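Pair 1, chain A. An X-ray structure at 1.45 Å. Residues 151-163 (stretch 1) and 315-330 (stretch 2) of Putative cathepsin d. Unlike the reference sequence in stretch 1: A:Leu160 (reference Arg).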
# COMPACT_ATOMS: atom_id res chain seq x y z
N GLY A 151 18.04 13.36 -7.74
CA GLY A 151 18.35 14.74 -8.00
C GLY A 151 17.73 15.61 -6.94
O GLY A 151 17.89 15.35 -5.73
N GLU A 152 16.99 16.63 -7.38
CA GLU A 152 16.28 17.55 -6.50
C GLU A 152 14.78 17.30 -6.35
O GLU A 152 14.06 18.14 -5.80
CB GLU A 152 16.49 18.98 -7.01
CG GLU A 152 17.94 19.38 -7.08
CD GLU A 152 18.51 19.58 -5.70
OE1 GLU A 152 17.91 20.36 -4.93
OE2 GLU A 152 19.55 18.96 -5.39
N GLN A 153 14.31 16.15 -6.84
CA GLN A 153 12.89 15.84 -6.85
C GLN A 153 12.66 14.60 -5.99
O GLN A 153 12.48 13.49 -6.51
CB GLN A 153 12.42 15.67 -8.30
CG GLN A 153 10.96 15.29 -8.52
CD GLN A 153 9.95 16.26 -7.93
OE1 GLN A 153 10.16 16.84 -6.86
NE2 GLN A 153 8.81 16.43 -8.61
N ASN A 154 12.64 14.80 -4.67
CA ASN A 154 12.56 13.70 -3.71
C ASN A 154 11.10 13.37 -3.40
O ASN A 154 10.60 13.55 -2.29
CB ASN A 154 13.35 14.00 -2.44
CG ASN A 154 14.82 14.18 -2.73
OD1 ASN A 154 15.49 13.26 -3.21
ND2 ASN A 154 15.33 15.38 -2.48
N VAL A 155 10.43 12.89 -4.44
CA VAL A 155 9.05 12.41 -4.38
C VAL A 155 8.96 11.10 -5.11
O VAL A 155 9.81 10.76 -5.92
CB VAL A 155 8.06 13.42 -5.04
CG1 VAL A 155 8.32 14.85 -4.56
CG2 VAL A 155 8.05 13.31 -6.56
N PHE A 156 7.91 10.33 -4.80
CA PHE A 156 7.53 9.21 -5.63
C PHE A 156 6.03 9.25 -5.81
O PHE A 156 5.29 9.70 -4.94
CB PHE A 156 8.03 7.86 -5.09
CG PHE A 156 7.54 7.50 -3.72
CD1 PHE A 156 6.34 6.82 -3.55
CD2 PHE A 156 8.26 7.87 -2.57
CE1 PHE A 156 5.88 6.50 -2.28
CE2 PHE A 156 7.79 7.53 -1.30
CZ PHE A 156 6.59 6.85 -1.17
N SER A 157 5.59 8.84 -7.00
CA SER A 157 4.20 8.94 -7.38
C SER A 157 3.64 7.59 -7.82
O SER A 157 4.30 6.86 -8.56
CB SER A 157 4.03 9.93 -8.52
OG SER A 157 4.53 11.20 -8.14
N VAL A 158 2.43 7.25 -7.36
CA VAL A 158 1.87 5.92 -7.53
C VAL A 158 0.58 5.91 -8.36
O VAL A 158 -0.37 6.60 -8.06
CB VAL A 158 1.61 5.24 -6.16
CG1 VAL A 158 1.05 3.84 -6.39
CG2 VAL A 158 2.87 5.22 -5.29
N TYR A 159 0.62 5.15 -9.45
CA TYR A 159 -0.53 4.82 -10.27
C TYR A 159 -0.90 3.37 -10.02
O TYR A 159 -0.03 2.49 -10.17
CB TYR A 159 -0.17 5.03 -11.76
CG TYR A 159 -1.14 4.39 -12.71
CD1 TYR A 159 -2.48 4.75 -12.71
CD2 TYR A 159 -0.74 3.37 -13.57
CE1 TYR A 159 -3.40 4.12 -13.53
CE2 TYR A 159 -1.64 2.76 -14.44
CZ TYR A 159 -2.97 3.14 -14.41
OH TYR A 159 -3.88 2.51 -15.24
N LEU A 160 -2.17 3.11 -9.70
CA LEU A 160 -2.72 1.76 -9.57
C LEU A 160 -3.88 1.62 -10.54
O LEU A 160 -4.82 2.38 -10.48
CB LEU A 160 -3.19 1.48 -8.15
CG LEU A 160 -2.15 1.69 -7.04
CD1 LEU A 160 -2.78 1.41 -5.68
CD2 LEU A 160 -0.90 0.83 -7.21
N ASN A 161 -3.76 0.66 -11.46
CA ASN A 161 -4.83 0.32 -12.36
C ASN A 161 -5.86 -0.50 -11.60
O ASN A 161 -5.51 -1.49 -10.94
CB ASN A 161 -4.28 -0.47 -13.53
CG ASN A 161 -5.23 -0.51 -14.71
OD1 ASN A 161 -6.47 -0.39 -14.58
ND2 ASN A 161 -4.67 -0.71 -15.90
N ARG A 162 -7.11 -0.07 -11.64
CA ARG A 162 -8.21 -0.79 -10.97
C ARG A 162 -8.98 -1.77 -11.84
O ARG A 162 -9.99 -2.35 -11.41
CB ARG A 162 -9.11 0.20 -10.25
CG ARG A 162 -8.37 1.03 -9.20
CD ARG A 162 -7.83 0.19 -8.06
NE ARG A 162 -8.87 -0.43 -7.24
CZ ARG A 162 -8.67 -1.43 -6.37
NH1 ARG A 162 -7.48 -2.02 -6.27
NH2 ARG A 162 -9.70 -1.88 -5.65
N ASP A 163 -8.49 -1.95 -13.08
CA ASP A 163 -9.00 -2.99 -13.98
C ASP A 163 -7.97 -4.11 -14.11
O ASP A 163 -6.98 -3.95 -14.82
CB ASP A 163 -9.33 -2.42 -15.35
CG ASP A 163 -9.88 -3.44 -16.29
OD1 ASP A 163 -10.05 -4.62 -15.89
OD2 ASP A 163 -10.18 -3.01 -17.43
N GLY A 315 -6.45 2.85 1.23
CA GLY A 315 -5.73 1.85 0.47
C GLY A 315 -6.09 1.90 -1.00
O GLY A 315 -6.51 2.95 -1.50
N ASP A 316 -5.88 0.77 -1.69
CA ASP A 316 -5.92 0.73 -3.15
C ASP A 316 -7.28 1.14 -3.72
O ASP A 316 -7.37 1.68 -4.81
CB ASP A 316 -5.53 -0.65 -3.67
CG ASP A 316 -4.16 -1.14 -3.20
OD1 ASP A 316 -3.29 -0.27 -2.90
OD2 ASP A 316 -3.95 -2.39 -3.16
N VAL A 317 -8.36 0.89 -2.98
CA VAL A 317 -9.69 1.37 -3.41
C VAL A 317 -9.69 2.88 -3.70
O VAL A 317 -10.32 3.33 -4.66
CB VAL A 317 -10.76 1.01 -2.35
CG1 VAL A 317 -11.98 1.89 -2.47
CG2 VAL A 317 -11.10 -0.46 -2.47
N PHE A 318 -8.97 3.65 -2.88
CA PHE A 318 -8.83 5.11 -3.06
C PHE A 318 -7.68 5.49 -3.98
O PHE A 318 -7.82 6.38 -4.83
CB PHE A 318 -8.63 5.82 -1.69
CG PHE A 318 -8.77 7.30 -1.73
CD1 PHE A 318 -10.01 7.90 -1.63
CD2 PHE A 318 -7.66 8.12 -1.88
CE1 PHE A 318 -10.15 9.27 -1.67
CE2 PHE A 318 -7.80 9.50 -1.95
CZ PHE A 318 -9.02 10.07 -1.82
N LEU A 319 -6.56 4.80 -3.83
CA LEU A 319 -5.32 5.20 -4.50
C LEU A 319 -5.30 4.78 -5.97
O LEU A 319 -4.43 5.21 -6.71
CB LEU A 319 -4.11 4.60 -3.73
CG LEU A 319 -3.96 5.03 -2.27
CD1 LEU A 319 -2.87 4.18 -1.61
CD2 LEU A 319 -3.68 6.51 -2.16
N GLY A 320 -6.25 3.97 -6.40
CA GLY A 320 -6.47 3.72 -7.83
C GLY A 320 -7.10 4.88 -8.57
O GLY A 320 -6.55 5.37 -9.57
N PRO A 321 -8.29 5.32 -8.14
CA PRO A 321 -8.94 6.44 -8.86
C PRO A 321 -8.24 7.79 -8.65
O PRO A 321 -8.46 8.72 -9.43
CB PRO A 321 -10.39 6.44 -8.31
CG PRO A 321 -10.34 5.64 -7.07
CD PRO A 321 -9.25 4.63 -7.25
N TYR A 322 -7.40 7.88 -7.61
CA TYR A 322 -6.63 9.09 -7.33
C TYR A 322 -5.14 8.80 -7.35
O TYR A 322 -4.62 8.13 -6.48
CB TYR A 322 -7.12 9.74 -6.03
CG TYR A 322 -8.59 10.11 -6.20
CD1 TYR A 322 -8.97 11.12 -7.05
CD2 TYR A 322 -9.61 9.35 -5.63
CE1 TYR A 322 -10.29 11.41 -7.30
CE2 TYR A 322 -10.93 9.63 -5.87
CZ TYR A 322 -11.27 10.65 -6.73
OH TYR A 322 -12.61 10.94 -6.95
N TYR A 323 -4.49 9.25 -8.42
CA TYR A 323 -3.03 9.24 -8.53
C TYR A 323 -2.43 10.01 -7.34
O TYR A 323 -2.95 11.06 -6.97
CB TYR A 323 -2.66 9.93 -9.82
CG TYR A 323 -1.21 9.88 -10.23
CD1 TYR A 323 -0.57 8.66 -10.47
CD2 TYR A 323 -0.48 11.04 -10.42
CE1 TYR A 323 0.75 8.61 -10.86
CE2 TYR A 323 0.84 11.00 -10.80
CZ TYR A 323 1.46 9.79 -11.05
OH TYR A 323 2.77 9.75 -11.46
N THR A 324 -1.38 9.45 -6.72
CA THR A 324 -0.94 9.95 -5.44
C THR A 324 0.54 10.23 -5.49
O THR A 324 1.33 9.43 -5.96
CB THR A 324 -1.25 8.98 -4.31
OG1 THR A 324 -2.66 8.69 -4.32
CG2 THR A 324 -0.94 9.57 -2.97
N ILE A 325 0.88 11.41 -5.00
CA ILE A 325 2.24 11.93 -4.92
C ILE A 325 2.66 11.93 -3.46
O ILE A 325 2.01 12.54 -2.62
CB ILE A 325 2.35 13.36 -5.46
CG1 ILE A 325 1.98 13.45 -6.96
CG2 ILE A 325 3.77 13.86 -5.32
CD1 ILE A 325 0.50 13.40 -7.26
N PHE A 326 3.77 11.24 -3.16
CA PHE A 326 4.34 11.15 -1.82
C PHE A 326 5.62 12.01 -1.84
O PHE A 326 6.62 11.62 -2.44
CB PHE A 326 4.65 9.69 -1.49
CG PHE A 326 3.45 8.80 -1.44
CD1 PHE A 326 2.93 8.23 -2.61
CD2 PHE A 326 2.87 8.52 -0.22
CE1 PHE A 326 1.80 7.41 -2.54
CE2 PHE A 326 1.75 7.69 -0.15
CZ PHE A 326 1.23 7.13 -1.31
N ASP A 327 5.56 13.17 -1.19
CA ASP A 327 6.60 14.21 -1.32
C ASP A 327 7.38 14.35 -0.02
O ASP A 327 6.87 14.87 0.97
CB ASP A 327 5.88 15.51 -1.72
CG ASP A 327 6.80 16.71 -1.89
OD1 ASP A 327 7.93 16.69 -1.38
OD2 ASP A 327 6.31 17.67 -2.57
N ARG A 328 8.64 13.91 -0.06
CA ARG A 328 9.53 13.98 1.10
C ARG A 328 10.25 15.32 1.17
O ARG A 328 10.78 15.66 2.22
CB ARG A 328 10.57 12.84 1.12
CG ARG A 328 9.94 11.49 1.43
CD ARG A 328 9.54 11.34 2.91
NE ARG A 328 10.72 11.45 3.77
CZ ARG A 328 11.53 10.44 4.09
NH1 ARG A 328 11.29 9.22 3.63
NH2 ARG A 328 12.62 10.66 4.82
N ASP A 329 10.26 16.11 0.09
CA ASP A 329 10.89 17.45 0.18
C ASP A 329 10.05 18.40 1.03
O ASP A 329 10.58 19.22 1.78
CB ASP A 329 11.06 18.04 -1.22
CG ASP A 329 12.24 17.43 -1.95
OD1 ASP A 329 13.28 17.21 -1.29
OD2 ASP A 329 12.10 17.19 -3.17
N GLN A 330 8.74 18.27 0.93
CA GLN A 330 7.82 19.16 1.65
C GLN A 330 6.92 18.45 2.67
O GLN A 330 6.12 19.11 3.32
CB GLN A 330 6.96 19.95 0.68
CG GLN A 330 7.77 20.80 -0.28
CD GLN A 330 6.92 21.83 -0.98
OE1 GLN A 330 6.23 22.63 -0.33
NE2 GLN A 330 6.99 21.85 -2.29
O HOH W 1 10.40 18.39 -4.69
O HOH W 2 3.54 7.08 -11.55
O HOH W 3 -2.04 6.14 -5.85
O HOH W 4 -3.70 5.56 -9.38
O HOH W 5 -10.98 1.60 -6.69

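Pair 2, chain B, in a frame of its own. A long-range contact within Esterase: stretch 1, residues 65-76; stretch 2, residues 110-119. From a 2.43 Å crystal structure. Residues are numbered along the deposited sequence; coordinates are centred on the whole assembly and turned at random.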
# COMPACT_ATOMS: atom_id res chain seq x y z
N LEU B 65 -25.15 -23.32 9.70
CA LEU B 65 -24.35 -22.50 8.80
C LEU B 65 -24.22 -23.12 7.42
O LEU B 65 -24.29 -24.35 7.26
CB LEU B 65 -22.95 -22.30 9.38
CG LEU B 65 -22.84 -21.79 10.82
CD1 LEU B 65 -21.41 -21.94 11.28
CD2 LEU B 65 -23.26 -20.34 10.88
N LYS B 66 -24.02 -22.27 6.42
CA LYS B 66 -23.63 -22.72 5.09
C LYS B 66 -22.26 -22.15 4.74
O LYS B 66 -22.04 -20.94 4.85
CB LYS B 66 -24.67 -22.31 4.04
CG LYS B 66 -24.52 -23.05 2.70
CD LYS B 66 -25.50 -22.50 1.69
CE LYS B 66 -26.81 -22.15 2.40
NZ LYS B 66 -27.69 -21.25 1.59
N LEU B 67 -21.34 -23.02 4.32
CA LEU B 67 -19.96 -22.63 4.05
C LEU B 67 -19.50 -23.06 2.65
O LEU B 67 -19.99 -24.04 2.10
CB LEU B 67 -19.00 -23.24 5.09
CG LEU B 67 -19.29 -23.03 6.58
CD1 LEU B 67 -18.25 -23.73 7.42
CD2 LEU B 67 -19.36 -21.56 6.92
N THR B 68 -18.57 -22.31 2.08
CA THR B 68 -17.91 -22.75 0.86
C THR B 68 -16.41 -22.82 1.14
O THR B 68 -15.83 -21.88 1.69
CB THR B 68 -18.22 -21.81 -0.34
OG1 THR B 68 -19.62 -21.90 -0.66
CG2 THR B 68 -17.43 -22.20 -1.58
N ILE B 69 -15.80 -23.95 0.81
CA ILE B 69 -14.39 -24.19 1.09
C ILE B 69 -13.61 -24.25 -0.21
O ILE B 69 -13.89 -25.06 -1.08
CB ILE B 69 -14.19 -25.50 1.89
CG1 ILE B 69 -14.80 -25.36 3.30
CG2 ILE B 69 -12.71 -25.80 2.06
CD1 ILE B 69 -16.05 -26.14 3.50
N VAL B 70 -12.59 -23.41 -0.33
CA VAL B 70 -11.90 -23.19 -1.60
C VAL B 70 -10.41 -23.44 -1.39
O VAL B 70 -9.85 -22.97 -0.40
CB VAL B 70 -12.17 -21.74 -2.10
CG1 VAL B 70 -11.74 -21.56 -3.50
CG2 VAL B 70 -13.66 -21.40 -2.02
N ARG B 71 -9.77 -24.18 -2.30
CA ARG B 71 -8.38 -24.65 -2.12
C ARG B 71 -7.63 -24.70 -3.47
O ARG B 71 -8.26 -24.91 -4.51
CB ARG B 71 -8.39 -26.04 -1.43
CG ARG B 71 -7.00 -26.65 -1.17
CD ARG B 71 -6.98 -28.12 -0.70
NE ARG B 71 -7.40 -28.25 0.70
CZ ARG B 71 -6.58 -28.40 1.74
NH1 ARG B 71 -5.26 -28.44 1.58
NH2 ARG B 71 -7.08 -28.52 2.96
N PRO B 72 -6.29 -24.52 -3.48
CA PRO B 72 -5.64 -24.62 -4.79
C PRO B 72 -5.42 -26.08 -5.24
O PRO B 72 -5.36 -26.97 -4.38
CB PRO B 72 -4.28 -23.91 -4.57
CG PRO B 72 -4.37 -23.27 -3.19
CD PRO B 72 -5.35 -24.08 -2.43
N PRO B 73 -5.32 -26.31 -6.56
CA PRO B 73 -5.09 -27.66 -7.13
C PRO B 73 -3.74 -28.25 -6.75
O PRO B 73 -2.73 -27.54 -6.77
CB PRO B 73 -5.15 -27.44 -8.66
CG PRO B 73 -5.25 -25.96 -8.89
CD PRO B 73 -5.53 -25.26 -7.58
N GLY B 74 -3.74 -29.53 -6.40
CA GLY B 74 -2.51 -30.23 -6.06
C GLY B 74 -2.06 -30.03 -4.62
O GLY B 74 -0.91 -30.34 -4.28
N THR B 75 -2.95 -29.50 -3.78
CA THR B 75 -2.62 -29.22 -2.38
C THR B 75 -3.53 -29.96 -1.40
O THR B 75 -3.48 -29.71 -0.18
CB THR B 75 -2.73 -27.71 -2.04
OG1 THR B 75 -4.11 -27.29 -2.08
CG2 THR B 75 -1.89 -26.87 -3.02
N GLU B 76 -4.36 -30.86 -1.93
CA GLU B 76 -5.36 -31.56 -1.11
C GLU B 76 -4.73 -32.31 0.06
O GLU B 76 -5.30 -32.33 1.15
CB GLU B 76 -6.17 -32.55 -1.98
CG GLU B 76 -6.97 -31.93 -3.14
CD GLU B 76 -6.19 -31.94 -4.46
OE1 GLU B 76 -4.97 -31.66 -4.44
OE2 GLU B 76 -6.80 -32.26 -5.51
N ALA B 110 -1.91 -16.71 -2.39
CA ALA B 110 -1.40 -16.85 -1.02
C ALA B 110 -1.15 -18.32 -0.66
O ALA B 110 -0.40 -18.61 0.29
CB ALA B 110 -2.37 -16.22 -0.02
N ASN B 111 -1.75 -19.23 -1.44
CA ASN B 111 -1.67 -20.68 -1.21
C ASN B 111 -2.34 -21.04 0.12
O ASN B 111 -1.67 -21.50 1.04
CB ASN B 111 -0.21 -21.19 -1.24
CG ASN B 111 -0.11 -22.69 -1.52
OD1 ASN B 111 -0.89 -23.24 -2.30
ND2 ASN B 111 0.87 -23.36 -0.90
N VAL B 112 -3.65 -20.81 0.22
CA VAL B 112 -4.38 -21.08 1.45
C VAL B 112 -5.70 -21.82 1.24
O VAL B 112 -6.14 -21.99 0.11
CB VAL B 112 -4.70 -19.78 2.20
CG1 VAL B 112 -3.39 -19.03 2.57
CG2 VAL B 112 -5.60 -18.89 1.35
N VAL B 113 -6.33 -22.22 2.33
CA VAL B 113 -7.72 -22.68 2.30
C VAL B 113 -8.65 -21.52 2.71
O VAL B 113 -8.59 -21.02 3.84
CB VAL B 113 -7.95 -23.88 3.26
CG1 VAL B 113 -9.42 -24.23 3.33
CG2 VAL B 113 -7.12 -25.09 2.80
N THR B 114 -9.53 -21.11 1.79
CA THR B 114 -10.46 -20.01 2.06
C THR B 114 -11.82 -20.56 2.45
O THR B 114 -12.42 -21.33 1.69
CB THR B 114 -10.64 -19.08 0.82
OG1 THR B 114 -9.40 -18.48 0.46
CG2 THR B 114 -11.68 -17.98 1.10
N VAL B 115 -12.31 -20.16 3.61
CA VAL B 115 -13.66 -20.52 4.05
C VAL B 115 -14.57 -19.32 3.83
O VAL B 115 -14.44 -18.30 4.50
CB VAL B 115 -13.70 -20.95 5.54
CG1 VAL B 115 -15.14 -21.34 5.95
CG2 VAL B 115 -12.71 -22.10 5.83
N PHE B 116 -15.46 -19.44 2.85
CA PHE B 116 -16.40 -18.39 2.52
C PHE B 116 -17.69 -18.58 3.34
O PHE B 116 -18.40 -19.57 3.16
CB PHE B 116 -16.71 -18.41 1.02
CG PHE B 116 -17.52 -17.22 0.53
CD1 PHE B 116 -18.91 -17.25 0.56
CD2 PHE B 116 -16.89 -16.09 0.02
CE1 PHE B 116 -19.67 -16.16 0.11
CE2 PHE B 116 -17.64 -14.98 -0.44
CZ PHE B 116 -19.03 -15.02 -0.39
N VAL B 117 -18.00 -17.61 4.21
CA VAL B 117 -19.16 -17.72 5.08
C VAL B 117 -20.39 -17.03 4.49
O VAL B 117 -20.44 -15.80 4.40
CB VAL B 117 -18.90 -17.12 6.48
CG1 VAL B 117 -20.13 -17.28 7.35
CG2 VAL B 117 -17.70 -17.81 7.12
N ASP B 118 -21.37 -17.84 4.10
CA ASP B 118 -22.60 -17.34 3.48
C ASP B 118 -23.59 -16.91 4.58
O ASP B 118 -24.55 -17.63 4.91
CB ASP B 118 -23.20 -18.41 2.56
CG ASP B 118 -24.37 -17.89 1.71
OD1 ASP B 118 -24.61 -16.65 1.65
OD2 ASP B 118 -25.05 -18.74 1.09
N TYR B 119 -23.33 -15.74 5.16
CA TYR B 119 -24.05 -15.27 6.34
C TYR B 119 -25.46 -14.81 5.97
O TYR B 119 -25.79 -14.62 4.80
CB TYR B 119 -23.26 -14.15 7.04
CG TYR B 119 -22.97 -12.90 6.22
CD1 TYR B 119 -23.85 -11.83 6.22
CD2 TYR B 119 -21.80 -12.79 5.47
CE1 TYR B 119 -23.59 -10.68 5.48
CE2 TYR B 119 -21.53 -11.65 4.72
CZ TYR B 119 -22.43 -10.59 4.74
OH TYR B 119 -22.19 -9.44 4.02

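Both pairs are two antiparallel strands joined edge to edge. The strand axes approach to 4.7 Å in each, at 163° in pair 1 and 156° in pair 2. Fourteen central residues superpose with an RMSD of 0.7 Å. A:Asn154 to A:Leu160 fall on B:Lys66 to B:Pro72, and A:Pro321 to A:Arg328 on B:Asn111 to B:Asp118.

The register is the same. A:Phe156 pairs with A:Phe326 and A:Val158 with A:Thr324; the equivalents are B:Thr68 with B:Phe116 and B:Val70 with B:Thr114. These are the hydrogen-bonded pairs. A:Phe326 N donates to A:Phe156 O at 2.8 Å, and B:Phe116 N to B:Thr68 O at 2.7 Å. One rung differs in strength: A:Thr324 N to A:Val158 O is weak at 3.3 Å, whereas B:Thr114 N to B:Val70 O is 2.9 Å.

The face carrying A:Phe156, A:Val158, A:Thr324 and A:Phe326 is packed by aromatic rings. The two phenylalanine rings lie nearly parallel, at 12°, but are slid apart and barely overlap. A:Phe326 CB instead sits over the A:Phe156 ring, 3.6 Å from its centroid. A:Val158 CG2 touches A:Phe326 CE1 at 3.7 Å. In pair 2 the first phenylalanine is replaced by B:Thr68. B:Phe116 has chi1 t where A:Phe326 has m, and its end leads away from the other stretch. Contact there is left to the bases of the side chains, B:Thr68 CB to B:Phe116 CB at 4.0 Å.

The other face differs too: it is aliphatic in pair 2 (B:Leu67, B:Ile69, B:Val115, B:Val117) and mixed in pair 1 (A:Val155, A:Ser157, A:Ile325, A:Asp327). B:Leu67 CD1 meets B:Val115 CG1 at 4.2 Å, and B:Leu67 CD2 meets B:Val117 CG2 at 4.1 Å. In pair 1, A:Val155 and A:Ile325 keep an apolar contact, but A:Ser157 and A:Asp327 replace B:Ile69 and B:Val117. A:Val155 CG1 packs 3.6 Å from A:Asp327 CG.

At A:Tyr323 the ring reaches A:Val158 O, with CD1 at 3.2 Å. A water links A:Tyr323 OH to A:Ser157 O. The matching B:Val113 is smaller; its CG1 meets B:Ile69 CG2 at 3.9 Å, and its CG2 lies over one face of the B:Arg71 guanidinium.

The ends also differ. A:Asn154 N and ND2 donate to A:Asp329 OD2 and OD1 at 2.9 and 3.0 Å, holding both carboxylate oxygens. At the matching position, B:Lys66 NZ makes a long salt bridge to B:Asp118 OD2 at 3.7 Å. The backbone bond here is common to both: A:Arg328 N to A:Asn154 O, and B:Asp118 N to B:Lys66 O.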